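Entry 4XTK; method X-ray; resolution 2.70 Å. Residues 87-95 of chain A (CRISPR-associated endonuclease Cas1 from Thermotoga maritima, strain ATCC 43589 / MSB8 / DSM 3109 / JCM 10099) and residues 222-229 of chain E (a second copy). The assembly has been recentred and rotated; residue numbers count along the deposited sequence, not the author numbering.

Chain A 87-95: LNSGFLILK
Chain E, residues 222-229: ETNFRRFS

The contact joins the start of a helix in chain A to an irregular loop of the second copy, burying 497 Å² in total. Leu A87 to Ser A89 are extended (phi near -109° to -133°, psi 106° to 118°), and Ser A89 occupies the N-cap of a helix that begins at Gly A90, where phi/psi shift to -55°/-52°. Chain E runs in the opposite direction, so that the CA atoms of Asn A88 and Arg E227 lie 4.8 Å apart and those of Phe A91 and Asn E224 4.5 Å.

Amides of the first helical turn, which have no acceptor within their own helix, bind loop carbonyls. Gly A90 N donates to Arg E226 O (3.1 Å, 153°), and Phe A91 N makes a weak bond to Asn E224 O (2.9 Å, 127°). Glycine fits because the loop backbone passes directly over it: Gly A90 CA is 3.2 Å from Asn E224 O, and a CB would clash with that same oxygen. Two residues before the glycine, Asn A88 O receives a CA-H...O contact from Arg E227 CA (3.4 Å), while a water donates to both Asn A88 O (3.2 Å) and Phe E225 O (3.1 Å).

The loop holds its shape partly through side chains that point away from chain A. Asn E224 adopts chi1 p and chi2 19°, bringing OD1 within 3.1 Å of Arg E226 N, which donates to it. Arg E226 extends through chi1 and chi2 (both t) and bends at chi3 (m; chi4 142°), so that NH1 donates to Ser E229 OG at 2.9 Å. Arg E227 points sideways (m, t, chi3 -33°, chi4 -77°), its CB 4.0 Å from Asn A88 CB.

Phe A91, chi1 t and chi2 74°, points toward the loop. Phe E225 starts away from chain A, but chi1 m brings its ring back alongside, and chi2 78° sets the tilt of its plane. The two planes are 23° from parallel and slid apart, with centroids 4.9 Å apart and Phe A91 CD2 3.4 Å from Phe E225 CE1. This offset places Phe A91 CB over a face of the Phe E225 ring, 3.8 Å from its centroid, in a CH-pi contact. Ser A89, chi1 t, sets OG 3.5 Å from Phe E225 CD2.

Thr E223, chi1 m, points toward the helix, its CG2 packing 3.4 Å from Gly A90 O and 4.1 Å from Leu A94 CB; its OG1 is satisfied elsewhere in the structure. Leu A94 (t, p) provides apolar backing for this methyl. At the other end, buried Asn A88 (m, chi2 -76°) places ND2, hydrogen-bonded just outside the stretches and so satisfied, 3.5 Å from CZ of Phe E228, whose chi1 m brings the ring end nearer (chi2 -73°).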

# COMPACT_ATOMS: atom_id res chain seq x y z
N LEU A 87 0.32 -1.19 -9.47
CA LEU A 87 -0.05 -0.02 -10.25
C LEU A 87 0.36 1.22 -9.50
O LEU A 87 -0.30 1.61 -8.53
CB LEU A 87 -1.55 0.01 -10.51
CG LEU A 87 -2.06 -1.16 -11.36
CD1 LEU A 87 -3.57 -1.08 -11.46
CD2 LEU A 87 -1.42 -1.13 -12.74
N ASN A 88 1.42 1.86 -9.97
CA ASN A 88 2.02 2.96 -9.23
C ASN A 88 2.14 4.20 -10.08
O ASN A 88 2.81 4.22 -11.12
CB ASN A 88 3.39 2.54 -8.68
CG ASN A 88 3.29 1.41 -7.66
OD1 ASN A 88 2.89 1.62 -6.52
ND2 ASN A 88 3.65 0.20 -8.08
N SER A 89 1.46 5.25 -9.65
CA SER A 89 1.48 6.52 -10.37
C SER A 89 1.72 7.65 -9.39
O SER A 89 0.88 7.92 -8.54
CB SER A 89 0.17 6.73 -11.12
OG SER A 89 0.18 7.94 -11.85
N GLY A 90 2.86 8.32 -9.53
CA GLY A 90 3.20 9.41 -8.64
C GLY A 90 2.11 10.47 -8.63
O GLY A 90 1.60 10.85 -7.58
N PHE A 91 1.73 10.91 -9.83
CA PHE A 91 0.80 12.01 -9.98
C PHE A 91 -0.53 11.72 -9.31
O PHE A 91 -1.02 12.52 -8.52
CB PHE A 91 0.59 12.31 -11.46
CG PHE A 91 -0.03 13.65 -11.73
CD1 PHE A 91 0.70 14.82 -11.59
CD2 PHE A 91 -1.36 13.74 -12.13
CE1 PHE A 91 0.12 16.05 -11.86
CE2 PHE A 91 -1.94 14.98 -12.38
CZ PHE A 91 -1.19 16.13 -12.25
N LEU A 92 -1.11 10.57 -9.62
CA LEU A 92 -2.44 10.25 -9.12
C LEU A 92 -2.48 10.11 -7.59
O LEU A 92 -3.40 10.61 -6.95
CB LEU A 92 -2.97 8.99 -9.78
CG LEU A 92 -4.41 8.72 -9.38
CD1 LEU A 92 -5.26 8.57 -10.61
CD2 LEU A 92 -4.50 7.48 -8.49
N ILE A 93 -1.49 9.43 -7.02
CA ILE A 93 -1.35 9.36 -5.56
C ILE A 93 -1.23 10.76 -4.96
O ILE A 93 -1.82 11.06 -3.92
CB ILE A 93 -0.13 8.50 -5.16
CG1 ILE A 93 -0.40 7.03 -5.48
CG2 ILE A 93 0.17 8.64 -3.68
CD1 ILE A 93 -1.61 6.48 -4.76
N LEU A 94 -0.46 11.61 -5.63
CA LEU A 94 -0.30 12.99 -5.17
C LEU A 94 -1.63 13.71 -5.20
O LEU A 94 -1.98 14.44 -4.27
CB LEU A 94 0.73 13.72 -6.04
CG LEU A 94 0.87 15.22 -5.79
CD1 LEU A 94 1.56 15.47 -4.46
CD2 LEU A 94 1.63 15.88 -6.94
N LYS A 95 -2.39 13.49 -6.27
CA LYS A 95 -3.70 14.11 -6.41
C LYS A 95 -4.69 13.55 -5.40
O LYS A 95 -5.46 14.30 -4.82
CB LYS A 95 -4.25 13.93 -7.83
CG LYS A 95 -3.49 14.74 -8.87
CD LYS A 95 -3.49 16.21 -8.48
CE LYS A 95 -2.38 16.96 -9.20
NZ LYS A 95 -2.08 18.27 -8.54
N GLU E 222 10.32 15.72 -10.14
CA GLU E 222 8.91 16.05 -10.27
C GLU E 222 8.07 14.82 -9.94
O GLU E 222 8.37 13.71 -10.38
CB GLU E 222 8.61 16.55 -11.68
CG GLU E 222 7.28 17.26 -11.82
CD GLU E 222 6.88 17.51 -13.27
OE1 GLU E 222 5.99 16.79 -13.77
OE2 GLU E 222 7.46 18.42 -13.90
N THR E 223 6.99 15.01 -9.18
CA THR E 223 6.11 13.88 -8.95
C THR E 223 5.12 13.90 -10.10
O THR E 223 4.25 14.76 -10.19
CB THR E 223 5.38 13.95 -7.59
OG1 THR E 223 6.34 13.92 -6.53
CG2 THR E 223 4.42 12.76 -7.41
N ASN E 224 5.28 12.91 -10.97
CA ASN E 224 4.60 12.83 -12.26
C ASN E 224 4.19 11.38 -12.43
O ASN E 224 4.10 10.66 -11.45
CB ASN E 224 5.48 13.34 -13.41
CG ASN E 224 6.82 12.64 -13.49
OD1 ASN E 224 7.01 11.56 -12.94
ND2 ASN E 224 7.76 13.26 -14.20
N PHE E 225 3.89 10.97 -13.65
CA PHE E 225 3.28 9.66 -13.86
C PHE E 225 4.29 8.52 -13.80
O PHE E 225 3.96 7.36 -14.03
CB PHE E 225 2.52 9.65 -15.18
CG PHE E 225 1.21 10.36 -15.09
CD1 PHE E 225 1.16 11.74 -15.10
CD2 PHE E 225 0.04 9.64 -14.94
CE1 PHE E 225 -0.05 12.39 -14.99
CE2 PHE E 225 -1.17 10.29 -14.83
CZ PHE E 225 -1.21 11.66 -14.86
N ARG E 226 5.53 8.88 -13.49
CA ARG E 226 6.57 7.92 -13.14
C ARG E 226 6.15 7.12 -11.91
O ARG E 226 5.46 7.63 -11.03
CB ARG E 226 7.87 8.68 -12.91
CG ARG E 226 8.95 7.96 -12.19
CD ARG E 226 9.87 8.96 -11.51
NE ARG E 226 10.42 9.95 -12.43
CZ ARG E 226 10.60 11.23 -12.12
NH1 ARG E 226 10.25 11.68 -10.93
NH2 ARG E 226 11.12 12.06 -13.01
N ARG E 227 6.55 5.85 -11.85
CA ARG E 227 6.12 4.98 -10.76
C ARG E 227 6.65 5.41 -9.39
O ARG E 227 5.88 5.49 -8.43
CB ARG E 227 6.52 3.52 -11.04
CG ARG E 227 5.92 2.94 -12.31
CD ARG E 227 6.18 1.45 -12.45
NE ARG E 227 7.47 1.06 -11.89
CZ ARG E 227 8.65 1.25 -12.48
NH1 ARG E 227 8.72 1.86 -13.66
NH2 ARG E 227 9.76 0.86 -11.88
N PHE E 228 7.95 5.68 -9.30
CA PHE E 228 8.55 6.05 -8.02
C PHE E 228 9.53 7.21 -8.20
O PHE E 228 10.30 7.23 -9.15
CB PHE E 228 9.27 4.85 -7.38
CG PHE E 228 8.42 3.61 -7.27
CD1 PHE E 228 7.39 3.54 -6.33
CD2 PHE E 228 8.63 2.52 -8.10
CE1 PHE E 228 6.59 2.41 -6.22
CE2 PHE E 228 7.84 1.39 -8.00
CZ PHE E 228 6.82 1.33 -7.05
N SER E 229 9.49 8.15 -7.25
CA SER E 229 10.24 9.41 -7.32
C SER E 229 11.18 9.56 -6.13
O SER E 229 12.37 9.85 -6.28
CB SER E 229 9.29 10.61 -7.40
OG SER E 229 8.67 10.69 -8.67
O HOH W 1 1.67 5.30 -13.92